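Cellulase (Bacillus sp. BG-CS10, PDB 5E09) probably hydrolyses internal beta-1,4-glucosidic bonds of cellulose with a family 5 catalytic barrel, which is joined to carbohydrate-binding modules. Local coordinates at residues A[341-346]-A[425-430]; A[359-364]-A[391-396]. One frame throughout, in Å; residues are numbered along the deposited sequence.

How the interactions relate
Both interactions lie in the X2 module, which follows the family 5 barrel along the chain. Their centres are about 10 Å apart. The chain passes through 341-346 first, then through 359-364 and 391-396, and reaches 425-430 last. Interaction 1 thus brackets interaction 2 in sequence. Strands 342-343 and 359-364 are neighbours in the four-stranded antiparallel sheet that also holds 392-395. They are probably linked by hydrogen bonds from H364 N to T342 O and from E344 N to Q362 O. Strand 425-432 belongs to the five-stranded sheet. Interaction 2 therefore builds one sheet, and interaction 1 ties that sheet to the other, with F427 reaching both contacts.

Interaction 1. Residues A[341-346]-A[425-430]; sequences ATAESN and WHFQLQ
N346 and Q428 join the two backbones through one nearly straight hydrogen bond, Q428 N to N346 O at 2.7 Å with an N-H...O angle of 170°. The module has an immunoglobulin-like (E-set) sandwich fold. Here its first strand changes sheets: 342-343 pairs in one sheet, and after the turn at 344-346 the chain runs parallel to 425-432 in the other. W425 fills the bend. Its CG stands anti to the backbone N (chi1 -176°), and the indole beyond it lies against T342 and A343. One face of the indole is covered by backbone. A343 N sits over the ring centre, and T342 CA makes a CH-pi contact 4.1 Å from the centroid of the W425 six-membered ring. T342 CG2 meets the ring at W425 CZ3, 3.7 Å away. N346 CB touches W425 CZ2. At the indole edge, W425 NE1 gives a weak hydrogen bond of 3.4 Å to S345 O. The same carbonyl oxygen lies at the edge of the F427 ring, 3.3 Å from F427 CE1. A343 CB also packs against that edge, so the rim of F427 meets both A343 and S345. L290 and K291 of helix 286-302 in the barrel region touch W425, which places the contact where the module meets the catalytic barrel. The N346 amide has two partners. Its OD1 accepts a hydrogen bond from Q285 NE2, and its ND2 donates to a water 2.9 Å away that also takes a hydrogen bond from Q428 NE2.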
loop_
_atom_site.group_PDB
_atom_site.type_symbol
_atom_site.label_atom_id
_atom_site.label_comp_id
_atom_site.label_asym_id
_atom_site.label_seq_id
_atom_site.Cartn_x
_atom_site.Cartn_y
_atom_site.Cartn_z
ATOM N N ALA A 341 8.233 -11.301 -15.411
ATOM C CA ALA A 341 7.600 -10.812 -16.620
ATOM C C ALA A 341 6.169 -10.412 -16.290
ATOM O O ALA A 341 5.539 -10.977 -15.389
ATOM C CB ALA A 341 7.630 -11.861 -17.718
ATOM N N THR A 342 5.666 -9.415 -17.005
ATOM C CA THR A 342 4.284 -9.004 -16.849
ATOM C C THR A 342 3.690 -8.897 -18.245
ATOM O O THR A 342 4.325 -9.296 -19.221
ATOM C CB THR A 342 4.158 -7.662 -16.087
ATOM O OG1 THR A 342 4.799 -6.619 -16.831
ATOM C CG2 THR A 342 4.811 -7.753 -14.714
ATOM N N ALA A 343 2.476 -8.374 -18.339
ATOM C CA ALA A 343 1.862 -8.099 -19.630
ATOM C C ALA A 343 1.057 -6.805 -19.540
ATOM O O ALA A 343 0.833 -6.288 -18.447
ATOM C CB ALA A 343 0.984 -9.258 -20.068
ATOM N N GLU A 344 0.619 -6.290 -20.686
ATOM C CA GLU A 344 -0.119 -5.031 -20.740
ATOM C C GLU A 344 -1.412 -5.091 -19.929
ATOM O O GLU A 344 -1.957 -4.060 -19.539
ATOM C CB GLU A 344 -0.432 -4.659 -22.189
ATOM C CG GLU A 344 -1.256 -5.702 -22.924
ATOM C CD GLU A 344 -1.520 -5.330 -24.372
ATOM O OE1 GLU A 344 -1.409 -4.130 -24.711
ATOM O OE2 GLU A 344 -1.838 -6.241 -25.171
ATOM N N SER A 345 -1.885 -6.303 -19.669
ATOM C CA SER A 345 -3.114 -6.523 -18.927
ATOM C C SER A 345 -3.134 -7.951 -18.381
ATOM O O SER A 345 -2.478 -8.839 -18.935
ATOM C CB SER A 345 -4.327 -6.271 -19.824
ATOM O OG SER A 345 -5.508 -6.803 -19.251
ATOM N N ASN A 346 -3.867 -8.177 -17.295
ATOM C CA ASN A 346 -4.034 -9.533 -16.786
ATOM C C ASN A 346 -5.369 -10.092 -17.259
ATOM O O ASN A 346 -5.816 -11.143 -16.806
ATOM C CB ASN A 346 -3.945 -9.568 -15.258
ATOM C CG ASN A 346 -5.203 -9.050 -14.588
ATOM O OD1 ASN A 346 -5.749 -8.023 -14.981
ATOM N ND2 ASN A 346 -5.672 -9.763 -13.578
ATOM N N TRP A 425 2.422 -15.419 -14.676
ATOM C CA TRP A 425 1.449 -14.363 -14.908
ATOM C C TRP A 425 0.109 -14.991 -15.257
ATOM O O TRP A 425 0.047 -15.883 -16.094
ATOM C CB TRP A 425 1.919 -13.418 -16.018
ATOM C CG TRP A 425 1.002 -12.248 -16.252
ATOM C CD1 TRP A 425 0.014 -12.156 -17.193
ATOM C CD2 TRP A 425 0.989 -11.005 -15.536
ATOM N NE1 TRP A 425 -0.609 -10.935 -17.108
ATOM C CE2 TRP A 425 -0.030 -10.208 -16.093
ATOM C CE3 TRP A 425 1.742 -10.485 -14.474
ATOM C CZ2 TRP A 425 -0.322 -8.919 -15.629
ATOM C CZ3 TRP A 425 1.451 -9.203 -14.010
ATOM C CH2 TRP A 425 0.428 -8.440 -14.587
ATOM N N HIS A 426 -0.965 -14.538 -14.619
ATOM C CA HIS A 426 -2.262 -15.175 -14.813
ATOM C C HIS A 426 -3.234 -14.314 -15.597
ATOM O O HIS A 426 -3.740 -13.315 -15.095
ATOM C CB HIS A 426 -2.880 -15.546 -13.465
ATOM C CG HIS A 426 -2.020 -16.455 -12.649
ATOM N ND1 HIS A 426 -0.969 -15.995 -11.886
ATOM C CD2 HIS A 426 -2.032 -17.801 -12.504
ATOM C CE1 HIS A 426 -0.380 -17.018 -11.293
ATOM N NE2 HIS A 426 -1.005 -18.125 -11.652
ATOM N N PHE A 427 -3.504 -14.719 -16.831
ATOM C CA PHE A 427 -4.542 -14.084 -17.631
ATOM C C PHE A 427 -5.921 -14.603 -17.255
ATOM O O PHE A 427 -6.158 -15.813 -17.249
ATOM C CB PHE A 427 -4.305 -14.323 -19.122
ATOM C CG PHE A 427 -3.038 -13.713 -19.639
ATOM C CD1 PHE A 427 -2.928 -12.338 -19.790
ATOM C CD2 PHE A 427 -1.965 -14.509 -19.983
ATOM C CE1 PHE A 427 -1.761 -11.770 -20.272
ATOM C CE2 PHE A 427 -0.793 -13.950 -20.469
ATOM C CZ PHE A 427 -0.692 -12.580 -20.611
ATOM N N GLN A 428 -6.829 -13.683 -16.947
ATOM C CA GLN A 428 -8.234 -14.018 -16.777
ATOM C C GLN A 428 -8.923 -13.919 -18.137
ATOM O O GLN A 428 -8.938 -12.854 -18.754
ATOM C CB GLN A 428 -8.904 -13.082 -15.761
ATOM C CG GLN A 428 -8.088 -12.839 -14.491
ATOM C CD GLN A 428 -8.056 -14.041 -13.560
ATOM O OE1 GLN A 428 -9.094 -14.619 -13.234
ATOM N NE2 GLN A 428 -6.861 -14.417 -13.119
ATOM N N LEU A 429 -9.471 -15.029 -18.616
ATOM C CA LEU A 429 -10.173 -15.042 -19.897
ATOM C C LEU A 429 -11.631 -14.634 -19.689
ATOM O O LEU A 429 -12.463 -15.445 -19.274
ATOM C CB LEU A 429 -10.071 -16.424 -20.548
ATOM C CG LEU A 429 -10.750 -16.664 -21.898
ATOM C CD1 LEU A 429 -10.388 -15.583 -22.905
ATOM C CD2 LEU A 429 -10.364 -18.036 -22.431
ATOM N N GLN A 430 -11.927 -13.366 -19.969
ATOM C CA GLN A 430 -13.250 -12.805 -19.715
ATOM C C GLN A 430 -14.170 -12.873 -20.935
ATOM O O GLN A 430 -13.883 -12.261 -21.964
ATOM C CB GLN A 430 -13.132 -11.342 -19.263
ATOM C CG GLN A 430 -12.273 -11.101 -18.028
ATOM C CD GLN A 430 -12.821 -11.786 -16.787
ATOM O OE1 GLN A 430 -12.193 -12.691 -16.241
ATOM N NE2 GLN A 430 -13.993 -11.357 -16.339
HETATM O O HOH W 1 -4.744 -12.459 -12.945
#

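Interaction 2. Residues A[359-364]-A[391-396]; sequences QDIQLH and DVLTMK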
loop_
_atom_site.group_PDB
_atom_site.type_symbol
_atom_site.label_atom_id
_atom_site.label_comp_id
_atom_site.label_asym_id
_atom_site.label_seq_id
_atom_site.Cartn_x
_atom_site.Cartn_y
_atom_site.Cartn_z
ATOM N N GLN A 359 -6.012 -13.649 -30.849
ATOM C CA GLN A 359 -5.856 -12.428 -30.059
ATOM C C GLN A 359 -4.419 -12.208 -29.617
ATOM O O GLN A 359 -3.791 -13.103 -29.059
ATOM C CB GLN A 359 -6.771 -12.454 -28.830
ATOM C CG GLN A 359 -8.255 -12.514 -29.156
ATOM C CD GLN A 359 -9.048 -11.425 -28.463
ATOM O OE1 GLN A 359 -8.601 -10.849 -27.466
ATOM N NE2 GLN A 359 -10.233 -11.130 -28.991
ATOM N N ASP A 360 -3.908 -11.007 -29.868
ATOM C CA ASP A 360 -2.541 -10.656 -29.496
ATOM C C ASP A 360 -2.490 -10.025 -28.109
ATOM O O ASP A 360 -3.453 -9.397 -27.666
ATOM C CB ASP A 360 -1.932 -9.702 -30.527
ATOM C CG ASP A 360 -1.478 -10.418 -31.789
ATOM O OD1 ASP A 360 -1.867 -11.589 -31.987
ATOM O OD2 ASP A 360 -0.735 -9.808 -32.587
ATOM N N ILE A 361 -1.356 -10.203 -27.436
ATOM C CA ILE A 361 -1.150 -9.760 -26.059
ATOM C C ILE A 361 0.297 -9.330 -25.868
ATOM O O ILE A 361 1.217 -10.124 -26.065
ATOM C CB ILE A 361 -1.458 -10.870 -25.027
ATOM C CG1 ILE A 361 -2.885 -11.395 -25.179
ATOM C CG2 ILE A 361 -1.223 -10.359 -23.613
ATOM C CD1 ILE A 361 -3.061 -12.793 -24.642
ATOM N N GLN A 362 0.499 -8.081 -25.471
ATOM C CA GLN A 362 1.847 -7.560 -25.302
ATOM C C GLN A 362 2.423 -7.995 -23.957
ATOM O O GLN A 362 1.890 -7.664 -22.900
ATOM C CB GLN A 362 1.849 -6.031 -25.431
ATOM C CG GLN A 362 3.210 -5.380 -25.243
ATOM C CD GLN A 362 4.186 -5.729 -26.351
ATOM O OE1 GLN A 362 5.294 -6.202 -26.087
ATOM N NE2 GLN A 362 3.784 -5.493 -27.601
ATOM N N LEU A 363 3.504 -8.762 -24.013
ATOM C CA LEU A 363 4.222 -9.181 -22.822
ATOM C C LEU A 363 5.302 -8.160 -22.478
ATOM O O LEU A 363 5.843 -7.504 -23.365
ATOM C CB LEU A 363 4.850 -10.561 -23.038
ATOM C CG LEU A 363 4.163 -11.808 -22.480
ATOM C CD1 LEU A 363 2.643 -11.743 -22.623
ATOM C CD2 LEU A 363 4.727 -13.048 -23.175
ATOM N N HIS A 364 5.595 -8.014 -21.189
ATOM C CA HIS A 364 6.763 -7.264 -20.739
ATOM C C HIS A 364 7.693 -8.253 -20.069
ATOM O O HIS A 364 7.528 -8.558 -18.891
ATOM C CB HIS A 364 6.397 -6.148 -19.754
ATOM C CG HIS A 364 5.285 -5.263 -20.218
ATOM N ND1 HIS A 364 5.265 -4.681 -21.471
ATOM C CD2 HIS A 364 4.163 -4.839 -19.592
ATOM C CE1 HIS A 364 4.173 -3.954 -21.596
ATOM N NE2 HIS A 364 3.486 -4.029 -20.468
ATOM N N ASP A 391 7.860 -10.819 -28.226
ATOM C CA ASP A 391 7.359 -10.647 -26.875
ATOM C C ASP A 391 5.854 -10.539 -26.985
ATOM O O ASP A 391 5.163 -10.236 -26.011
ATOM C CB ASP A 391 7.938 -9.384 -26.240
ATOM C CG ASP A 391 7.580 -8.127 -27.010
ATOM O OD1 ASP A 391 6.879 -8.238 -28.037
ATOM O OD2 ASP A 391 7.999 -7.029 -26.586
ATOM N N VAL A 392 5.353 -10.777 -28.191
ATOM C CA VAL A 392 3.932 -10.658 -28.447
ATOM C C VAL A 392 3.359 -12.073 -28.428
ATOM O O VAL A 392 3.730 -12.918 -29.243
ATOM C CB VAL A 392 3.652 -10.009 -29.814
ATOM C CG1 VAL A 392 2.157 -9.965 -30.083
ATOM C CG2 VAL A 392 4.254 -8.613 -29.870
ATOM N N LEU A 393 2.449 -12.318 -27.492
ATOM C CA LEU A 393 1.789 -13.607 -27.342
ATOM C C LEU A 393 0.466 -13.666 -28.102
ATOM O O LEU A 393 -0.393 -12.824 -27.917
ATOM C CB LEU A 393 1.544 -13.890 -25.860
ATOM C CG LEU A 393 0.729 -15.136 -25.514
ATOM C CD1 LEU A 393 1.501 -16.399 -25.894
ATOM C CD2 LEU A 393 0.356 -15.144 -24.036
ATOM N N THR A 394 0.283 -14.673 -28.941
ATOM C CA THR A 394 -1.000 -14.853 -29.600
ATOM C C THR A 394 -1.748 -16.078 -29.073
ATOM O O THR A 394 -1.220 -17.198 -29.097
ATOM C CB THR A 394 -0.832 -14.989 -31.120
ATOM O OG1 THR A 394 -0.164 -13.829 -31.635
ATOM C CG2 THR A 394 -2.193 -15.134 -31.793
HETATM N N MSE A 395 -2.969 -15.851 -28.583
HETATM C CA MSE A 395 -3.903 -16.938 -28.294
HETATM C C MSE A 395 -4.667 -17.289 -29.564
HETATM O O MSE A 395 -5.308 -16.425 -30.177
HETATM C CB MSE A 395 -4.893 -16.564 -27.181
HETATM C CG MSE A 395 -4.252 -16.287 -25.840
HETATM SE SE MSE A 395 -3.088 -17.732 -25.237
HETATM C CE MSE A 395 -4.345 -19.211 -25.418
ATOM N N LYS A 396 -4.600 -18.557 -29.953
ATOM C CA LYS A 396 -5.263 -19.009 -31.165
ATOM C C LYS A 396 -6.764 -19.141 -30.934
ATOM O O LYS A 396 -7.205 -19.488 -29.837
ATOM C CB LYS A 396 -4.673 -20.341 -31.640
ATOM C CG LYS A 396 -3.154 -20.329 -31.816
ATOM C CD LYS A 396 -2.715 -19.414 -32.944
ATOM C CE LYS A 396 -3.340 -19.830 -34.266
ATOM N NZ LYS A 396 -2.837 -19.035 -35.423
#
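L393 and I361 are the centre of this antiparallel pair, whose strand axes run at 151° to each other. Their backbones face each other as a hydrogen-bonded pair. L393 N donates to I361 O at 2.9 Å, while the return bond from I361 N to L393 O is bent and weak. Both side chains leave the same face of the sheet and lie side by side, with I361 CD1 4.2 Å from L393 CD2. I361 CD1 also reaches CG of M395, a selenomethionine, at 3.9 Å. On the other flank L363 CD1 packs on L393 CB at 4.0 Å. F427 of strand 425-432 touches I361, L363 and L393, so the apolar side chains on this face look into the sandwich interior. D391 closes one end of the pair. Its carbonyl oxygen accepts L363 N at 3.0 Å, nearly along the C=O axis. The D391 carboxylate stands close to the end of the Q362 side chain, the two flat groups turned 79° apart. At the other end Q359 and M395 exchange two backbone hydrogen bonds. The opposite face carries D360, Q362, V392 and T394. There T394 OG1 donates to D360 OD1 at 2.8 Å, coming from above the carboxylate plane, 55° out of it. An alanine in place of T394 would probably leave D360 OD1 without this hydroxyl partner and its carboxylate freer to turn. D360 OD2 lies near V392 CG1. Such alternation, with L393, I361 and M395 turned inward and D360, Q362 and T394 on the other face, is characteristic of antiparallel strands in a two-layer immunoglobulin-like beta sandwich.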